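Local coordinates for EDD domain protein, DegV family (Ruminococcus gnavus, PDB 3JR7) that is of unknown biological function but, as a DegV-family protein, may bind a fatty acid or similar lipid, at residues S140-L145 and I248-A252; R259-V263 and G292-V296; I51-W56 and K70-S76. All coordinates share one frame; numbering follows the deposited sequence.

Contact 1: S140-L145 and I248-A252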
loop_
_atom_site.group_PDB
_atom_site.type_symbol
_atom_site.label_atom_id
_atom_site.label_comp_id
_atom_site.label_asym_id
_atom_site.label_seq_id
_atom_site.Cartn_x
_atom_site.Cartn_y
_atom_site.Cartn_z
ATOM N N SER A 140 -0.794 0.689 0.351
ATOM C CA SER A 140 -0.566 0.396 1.766
ATOM C C SER A 140 0.349 -0.817 1.859
ATOM O O SER A 140 1.388 -0.854 1.188
ATOM C CB SER A 140 -1.923 0.212 2.488
ATOM O OG SER A 140 -1.788 -0.210 3.863
ATOM N N VAL A 141 -0.052 -1.823 2.610
ATOM C CA VAL A 141 0.758 -3.008 2.852
ATOM C C VAL A 141 0.961 -3.902 1.615
ATOM O O VAL A 141 1.873 -4.749 1.590
ATOM C CB VAL A 141 0.282 -3.874 4.079
ATOM C CG1 VAL A 141 0.682 -3.195 5.412
ATOM C CG2 VAL A 141 -1.202 -4.198 3.993
ATOM N N GLY A 142 0.154 -3.702 0.580
ATOM C CA GLY A 142 0.472 -4.312 -0.737
ATOM C C GLY A 142 1.872 -3.852 -1.195
ATOM O O GLY A 142 2.688 -4.649 -1.641
ATOM N N GLU A 143 2.157 -2.556 -1.043
ATOM C CA GLU A 143 3.489 -2.011 -1.410
ATOM C C GLU A 143 4.577 -2.567 -0.490
ATOM O O GLU A 143 5.691 -2.921 -0.928
ATOM C CB GLU A 143 3.460 -0.496 -1.335
ATOM C CG GLU A 143 2.492 0.152 -2.342
ATOM C CD GLU A 143 2.379 1.656 -2.167
ATOM O OE1 GLU A 143 3.411 2.341 -2.212
ATOM O OE2 GLU A 143 1.248 2.144 -1.973
ATOM N N THR A 144 4.253 -2.635 0.801
ATOM C CA THR A 144 5.153 -3.126 1.815
ATOM C C THR A 144 5.598 -4.527 1.444
ATOM O O THR A 144 6.807 -4.841 1.422
ATOM C CB THR A 144 4.453 -3.192 3.192
ATOM O OG1 THR A 144 3.829 -1.933 3.488
ATOM C CG2 THR A 144 5.427 -3.571 4.259
ATOM N N LEU A 145 4.625 -5.360 1.121
ATOM C CA LEU A 145 4.924 -6.760 0.809
ATOM C C LEU A 145 5.782 -6.905 -0.462
ATOM O O LEU A 145 6.685 -7.732 -0.510
ATOM C CB LEU A 145 3.647 -7.590 0.688
ATOM C CG LEU A 145 3.003 -8.028 1.994
ATOM C CD1 LEU A 145 1.621 -8.633 1.718
ATOM C CD2 LEU A 145 3.893 -8.977 2.767
ATOM N N ILE A 248 3.617 -14.230 2.880
ATOM C CA ILE A 248 3.516 -13.441 4.079
ATOM C C ILE A 248 2.186 -12.688 3.971
ATOM O O ILE A 248 1.835 -12.153 2.909
ATOM C CB ILE A 248 4.712 -12.475 4.203
ATOM C CG1 ILE A 248 6.031 -13.273 4.235
ATOM C CG2 ILE A 248 4.553 -11.576 5.409
ATOM C CD1 ILE A 248 7.313 -12.401 4.534
ATOM N N LEU A 249 1.413 -12.686 5.055
ATOM C CA LEU A 249 0.173 -11.960 5.077
ATOM C C LEU A 249 0.373 -10.668 5.864
ATOM O O LEU A 249 0.993 -10.655 6.912
ATOM C CB LEU A 249 -0.944 -12.820 5.679
ATOM C CG LEU A 249 -2.301 -12.124 5.651
ATOM C CD1 LEU A 249 -3.419 -13.085 5.141
ATOM C CD2 LEU A 249 -2.572 -11.568 7.029
ATOM N N ALA A 250 -0.150 -9.577 5.344
ATOM C CA ALA A 250 -0.004 -8.286 5.971
ATOM C C ALA A 250 -1.343 -7.688 6.253
ATOM O O ALA A 250 -2.289 -7.795 5.449
ATOM C CB ALA A 250 0.861 -7.317 5.102
ATOM N N ILE A 251 -1.422 -7.035 7.406
ATOM C CA ILE A 251 -2.619 -6.318 7.830
ATOM C C ILE A 251 -2.264 -4.893 8.265
ATOM O O ILE A 251 -1.416 -4.699 9.116
ATOM C CB ILE A 251 -3.332 -7.033 8.991
ATOM C CG1 ILE A 251 -3.748 -8.440 8.592
ATOM C CG2 ILE A 251 -4.571 -6.263 9.443
ATOM C CD1 ILE A 251 -3.956 -9.353 9.771
ATOM N N ALA A 252 -2.897 -3.895 7.676
ATOM C CA ALA A 252 -2.761 -2.546 8.156
ATOM C C ALA A 252 -4.082 -2.122 8.749
ATOM O O ALA A 252 -5.152 -2.479 8.231
ATOM C CB ALA A 252 -2.351 -1.596 7.029
#
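Leu-145 leans from the first turns of helix 141-155 onto strand 248-252, which runs nearly antiparallel to it at 147° with the two axes 8.6 Å apart. Its CB starts toward the strand, and CG, set anti to the carbonyl carbon (chi1 -79°), comes to 3.8 Å from CB of Ala-250. There the chain forks: CD1 lies 3.7 Å from the same Ala-250 CB and also approaches the carbonyl O of Ile-248, while CD2 turns to CG2 of Ile-248 at 3.8 Å. An alanine in place of Leu-145 would remove both methyl branches and would probably leave a gap over Ala-250 and Ile-248. One turn earlier Val-141 straddles Ala-250: CB of Val-141 sits 3.6 Å from CB of Ala-250, CG2 lies on that same methyl, and CG1 reaches on to CB of Ala-252 at 3.8 Å. The alternation of the strand turns Ile-248, Ala-250 and Ala-252 to this helix, while Leu-249 and Ile-251 face helix 257-270 across the sheet. Ser-140, at the N-cap position, brings OG within 3.5 Å of CB of Ala-252; that hydroxyl is hydrogen-bonded to OE1 of Glu-31, and the Ser-140 side chain lies near the bound polyether. No hydrogen bond joins the two segments, so helix and strand are held by apolar packing, and the small alanines probably let the helix settle close to the sheet.

Contact 2: R259-V263 and G292-V296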
loop_
_atom_site.group_PDB
_atom_site.type_symbol
_atom_site.label_atom_id
_atom_site.label_comp_id
_atom_site.label_asym_id
_atom_site.label_seq_id
_atom_site.Cartn_x
_atom_site.Cartn_y
_atom_site.Cartn_z
ATOM N N ARG A 259 -9.137 -4.891 16.370
ATOM C CA ARG A 259 -9.769 -5.346 15.134
ATOM C C ARG A 259 -8.742 -6.013 14.176
ATOM O O ARG A 259 -9.029 -7.042 13.596
ATOM C CB ARG A 259 -10.455 -4.181 14.472
ATOM C CG ARG A 259 -11.187 -4.546 13.204
ATOM C CD ARG A 259 -11.909 -3.320 12.677
ATOM N NE ARG A 259 -12.980 -2.990 13.593
ATOM C CZ ARG A 259 -13.586 -1.811 13.705
ATOM N NH1 ARG A 259 -13.228 -0.763 12.978
ATOM N NH2 ARG A 259 -14.584 -1.694 14.567
ATOM N N ALA A 260 -7.541 -5.448 14.048
ATOM C CA ALA A 260 -6.490 -6.096 13.280
ATOM C C ALA A 260 -6.176 -7.505 13.812
ATOM O O ALA A 260 -6.048 -8.482 13.047
ATOM C CB ALA A 260 -5.215 -5.231 13.252
ATOM N N LYS A 261 -6.048 -7.622 15.116
ATOM C CA LYS A 261 -5.757 -8.924 15.717
ATOM C C LYS A 261 -6.856 -9.959 15.473
ATOM O O LYS A 261 -6.568 -11.131 15.273
ATOM C CB LYS A 261 -5.491 -8.765 17.224
ATOM C CG LYS A 261 -4.091 -8.202 17.475
ATOM C CD LYS A 261 -3.765 -8.087 18.926
ATOM C CE LYS A 261 -2.499 -7.257 19.193
ATOM N NZ LYS A 261 -1.333 -7.660 18.329
ATOM N N GLU A 262 -8.101 -9.513 15.493
ATOM C CA GLU A 262 -9.238 -10.401 15.245
ATOM C C GLU A 262 -9.238 -10.886 13.789
ATOM O O GLU A 262 -9.461 -12.057 13.510
ATOM C CB GLU A 262 -10.554 -9.694 15.585
ATOM C CG GLU A 262 -11.818 -10.467 15.247
ATOM C CD GLU A 262 -11.920 -11.811 16.017
ATOM O OE1 GLU A 262 -11.084 -12.085 16.921
ATOM O OE2 GLU A 262 -12.834 -12.601 15.696
ATOM N N VAL A 263 -8.930 -9.987 12.854
ATOM C CA VAL A 263 -8.797 -10.380 11.452
ATOM C C VAL A 263 -7.700 -11.400 11.291
ATOM O O VAL A 263 -7.887 -12.392 10.604
ATOM C CB VAL A 263 -8.583 -9.138 10.539
ATOM C CG1 VAL A 263 -8.194 -9.539 9.122
ATOM C CG2 VAL A 263 -9.849 -8.307 10.581
ATOM N N GLY A 292 -10.680 3.458 11.930
ATOM C CA GLY A 292 -11.371 2.179 11.978
ATOM C C GLY A 292 -11.218 1.251 10.764
ATOM O O GLY A 292 -11.779 0.158 10.758
ATOM N N GLY A 293 -10.459 1.656 9.755
ATOM C CA GLY A 293 -10.270 0.817 8.584
ATOM C C GLY A 293 -9.255 -0.309 8.734
ATOM O O GLY A 293 -8.271 -0.214 9.509
ATOM N N ILE A 294 -9.475 -1.364 7.951
ATOM C CA ILE A 294 -8.657 -2.561 7.950
ATOM C C ILE A 294 -8.363 -2.906 6.489
ATOM O O ILE A 294 -9.264 -2.945 5.652
ATOM C CB ILE A 294 -9.377 -3.734 8.588
ATOM C CG1 ILE A 294 -9.560 -3.499 10.078
ATOM C CG2 ILE A 294 -8.569 -5.021 8.394
ATOM C CD1 ILE A 294 -8.207 -3.630 10.891
ATOM N N ILE A 295 -7.091 -3.141 6.202
ATOM C CA ILE A 295 -6.628 -3.557 4.896
ATOM C C ILE A 295 -5.882 -4.875 5.060
ATOM O O ILE A 295 -5.015 -4.999 5.939
ATOM C CB ILE A 295 -5.666 -2.484 4.314
ATOM C CG1 ILE A 295 -6.391 -1.133 4.172
ATOM C CG2 ILE A 295 -5.053 -2.967 2.956
ATOM C CD1 ILE A 295 -5.450 0.030 4.193
ATOM N N VAL A 296 -6.176 -5.841 4.205
ATOM C CA VAL A 296 -5.467 -7.105 4.197
ATOM C C VAL A 296 -4.900 -7.445 2.826
ATOM O O VAL A 296 -5.594 -7.305 1.811
ATOM C CB VAL A 296 -6.407 -8.268 4.598
ATOM C CG1 VAL A 296 -5.667 -9.588 4.565
ATOM C CG2 VAL A 296 -7.090 -7.982 6.017
#
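Arg-259 lays its aliphatic part across Ile-294 and ends on the backbone of Gly-292. CD of Arg-259 is 3.5 Å from CG1 of Ile-294, and CG also rests on that branch. The chain then bends at chi3 (-68°), which carries NH1 to the carbonyl O of Gly-292 at 2.8 Å. This hydrogen bond is somewhat bent (138° at the hydrogen), but the oxygen lies close to the guanidinium plane and receives the N-H in its own carbonyl plane, on a lone pair. A CB on Gly-292 would come up against NH1. OE2 of Glu-181 makes a long, weak ion pair with the same nitrogen. Next, Ala-260 meets CD1 of Ile-294, which packs 3.7 Å from the backbone N of Ala-260. Helix 257-270 is the crossover between strands 248-253 and 275-280, a right-handed beta-alpha-beta unit by the usual rule, and it also covers strand 294-297, the antiparallel neighbour of strand 248-253. One turn on, Val-263 divides its branches: CG2 slides past CG2 of Ile-294 at 4.1 Å, while CG1, anti to the backbone N (chi1 170°), meets CG2 of Val-296 tip to tip at 3.6 Å. Leu-230 of helix 226-240 packs against both Arg-259 and Val-263.

Contact 3: I51-W56 and K70-S76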
loop_
_atom_site.group_PDB
_atom_site.type_symbol
_atom_site.label_atom_id
_atom_site.label_comp_id
_atom_site.label_asym_id
_atom_site.label_seq_id
_atom_site.Cartn_x
_atom_site.Cartn_y
_atom_site.Cartn_z
ATOM N N ILE A 51 -5.552 19.417 3.746
ATOM C CA ILE A 51 -6.835 19.472 4.462
ATOM C C ILE A 51 -7.056 20.937 4.874
ATOM O O ILE A 51 -6.281 21.489 5.642
ATOM C CB ILE A 51 -6.855 18.609 5.724
ATOM C CG1 ILE A 51 -6.596 17.148 5.377
ATOM C CG2 ILE A 51 -8.250 18.723 6.419
ATOM C CD1 ILE A 51 -6.080 16.338 6.522
ATOM N N GLU A 52 -8.064 21.557 4.300
ATOM C CA GLU A 52 -8.327 22.996 4.529
ATOM C C GLU A 52 -7.080 23.799 4.160
ATOM O O GLU A 52 -6.708 23.764 2.990
ATOM C CB GLU A 52 -8.852 23.215 5.950
ATOM C CG GLU A 52 -10.243 22.629 6.072
ATOM C CD GLU A 52 -10.841 22.695 7.478
ATOM O OE1 GLU A 52 -10.095 22.601 8.502
ATOM O OE2 GLU A 52 -12.086 22.807 7.522
ATOM N N ASP A 53 -6.419 24.479 5.099
ATOM C CA ASP A 53 -5.229 25.316 4.748
ATOM C C ASP A 53 -3.950 24.700 5.211
ATOM O O ASP A 53 -2.871 25.345 5.178
ATOM C CB ASP A 53 -5.339 26.699 5.393
ATOM C CG ASP A 53 -6.484 27.491 4.836
ATOM O OD1 ASP A 53 -6.461 27.803 3.611
ATOM O OD2 ASP A 53 -7.414 27.775 5.637
ATOM N N THR A 54 -4.058 23.471 5.695
ATOM C CA THR A 54 -2.911 22.754 6.128
ATOM C C THR A 54 -2.444 21.920 4.923
ATOM O O THR A 54 -3.226 21.336 4.186
ATOM C CB THR A 54 -3.237 21.870 7.342
ATOM O OG1 THR A 54 -3.810 22.687 8.372
ATOM C CG2 THR A 54 -1.976 21.174 7.846
ATOM N N GLN A 55 -1.151 21.946 4.721
ATOM C CA GLN A 55 -0.518 21.197 3.686
ATOM C C GLN A 55 0.549 20.504 4.438
ATOM O O GLN A 55 1.397 21.191 5.032
ATOM C CB GLN A 55 0.177 22.121 2.727
ATOM C CG GLN A 55 -0.627 22.600 1.625
ATOM C CD GLN A 55 0.209 23.507 0.757
ATOM O OE1 GLN A 55 1.455 23.411 0.757
ATOM N NE2 GLN A 55 -0.446 24.410 0.033
ATOM N N TRP A 56 0.524 19.179 4.414
ATOM C CA TRP A 56 1.507 18.375 5.100
ATOM C C TRP A 56 2.210 17.403 4.134
ATOM O O TRP A 56 1.669 17.054 3.101
ATOM C CB TRP A 56 0.806 17.501 6.126
ATOM C CG TRP A 56 0.480 18.119 7.448
ATOM C CD1 TRP A 56 1.287 18.918 8.218
ATOM C CD2 TRP A 56 -0.702 17.887 8.212
ATOM N NE1 TRP A 56 0.652 19.221 9.416
ATOM C CE2 TRP A 56 -0.571 18.603 9.425
ATOM C CE3 TRP A 56 -1.862 17.154 7.987
ATOM C CZ2 TRP A 56 -1.560 18.594 10.402
ATOM C CZ3 TRP A 56 -2.838 17.145 8.954
ATOM C CH2 TRP A 56 -2.688 17.862 10.148
ATOM N N LYS A 70 -7.392 16.303 12.616
ATOM C CA LYS A 70 -7.624 17.280 11.559
ATOM C C LYS A 70 -8.711 16.829 10.583
ATOM O O LYS A 70 -9.586 17.621 10.166
ATOM C CB LYS A 70 -6.307 17.600 10.830
ATOM C CG LYS A 70 -6.444 18.658 9.763
ATOM C CD LYS A 70 -6.911 20.013 10.341
ATOM C CE LYS A 70 -6.699 21.145 9.342
ATOM N NZ LYS A 70 -6.952 22.479 9.966
ATOM N N ILE A 71 -8.666 15.560 10.181
ATOM C CA ILE A 71 -9.752 14.999 9.345
ATOM C C ILE A 71 -11.116 15.141 10.024
ATOM O O ILE A 71 -12.136 15.485 9.395
ATOM C CB ILE A 71 -9.511 13.497 8.995
ATOM C CG1 ILE A 71 -8.263 13.333 8.079
ATOM C CG2 ILE A 71 -10.792 12.871 8.382
ATOM C CD1 ILE A 71 -7.711 11.880 8.067
ATOM N N ALA A 72 -11.157 14.805 11.301
ATOM C CA ALA A 72 -12.450 14.800 12.022
ATOM C C ALA A 72 -13.012 16.227 12.116
ATOM O O ALA A 72 -14.224 16.445 11.990
ATOM C CB ALA A 72 -12.271 14.178 13.392
ATOM N N GLU A 73 -12.123 17.198 12.306
ATOM C CA GLU A 73 -12.512 18.620 12.422
ATOM C C GLU A 73 -12.921 19.236 11.122
ATOM O O GLU A 73 -13.842 20.041 11.087
ATOM C CB GLU A 73 -11.351 19.447 12.959
ATOM C CG GLU A 73 -11.181 19.231 14.415
ATOM C CD GLU A 73 -9.757 19.412 14.890
ATOM O OE1 GLU A 73 -8.996 20.219 14.274
ATOM O OE2 GLU A 73 -9.412 18.712 15.869
ATOM N N SER A 74 -12.221 18.875 10.052
ATOM C CA SER A 74 -12.469 19.474 8.769
ATOM C C SER A 74 -13.741 18.973 8.103
ATOM O O SER A 74 -13.912 17.778 7.818
ATOM C CB SER A 74 -11.303 19.205 7.815
ATOM O OG SER A 74 -11.751 19.414 6.492
ATOM N N THR A 75 -14.579 19.916 7.737
ATOM C CA THR A 75 -15.805 19.599 7.050
ATOM C C THR A 75 -15.526 19.211 5.595
ATOM O O THR A 75 -16.215 18.363 5.034
ATOM C CB THR A 75 -16.777 20.797 7.085
ATOM O OG1 THR A 75 -17.866 20.515 6.211
ATOM C CG2 THR A 75 -16.099 22.055 6.624
ATOM N N SER A 76 -14.509 19.797 4.982
ATOM C CA SER A 76 -14.182 19.388 3.635
ATOM C C SER A 76 -13.213 18.167 3.624
ATOM O O SER A 76 -12.344 17.966 4.473
ATOM C CB SER A 76 -13.606 20.547 2.857
ATOM O OG SER A 76 -12.511 21.055 3.584
#
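Ser-74 OG, lying 3.5 Å from CD of Glu-52, is hydrogen-bonded to the carbonyl O of Ser-76 at 2.6 Å, in the carbonyl plane and on a lone pair. The bond ties down the chain just after helix 64-73 ends. Glu-52, extended beyond CG, runs over this exit: its CG touches OG of Ser-76, and its OE1 forms a salt bridge with NZ of Lys-70 at 3.5 Å, its hydrogen bond weak. Lys-70 reaches it by starting anti to the backbone N (chi1 -177°) and bending at chi2 (61°), which swings the chain along the hairpin. On the way, CB of Lys-70 meets the edge of the Trp-56 ring at CH2, 3.7 Å off and near the ring plane; CG lies alongside CG2 of Ile-51, and CE comes to 3.4 Å from OG1 of Thr-54. CG2 of Thr-54 covers one face of the indole, 3.3 Å above its plane and over its centre. Ile-51 packs tightly, its CG2 only 3.4 Å from CB of Ser-74, while its CD1 touches CG1 of Ile-71. A type II' beta turn from Ile-51 to Thr-54 joins antiparallel strands 42-51 and 54-57, and helix 64-73 packs beside this hairpin, with Leu-67 touching both Ile-51 and Trp-56.

How the contacts relate
Contacts 1 and 2 are layers on the two sides of one sheet, with centres 12 Å apart. Strands 248-253 and 294-297 are neighbours there, joined by a probable hydrogen bond from Ile-295 N to Ala-252 O at 2.9 Å. Ile-295 turns away from helix 257-270, and its CD1 packs 3.7 Å from OG of Ser-140. Ile-295 lines the pocket holding the polyether, probably taken up from the crystallisation liquor, and Ser-140 has its side chain about 4 Å from that molecule; a lipid may occupy the same place. Contact 3 packs a helix end against a hairpin of the other sheet and touches neither, its nearest atoms about 14 Å from contact 1 and about 10 Å from contact 2.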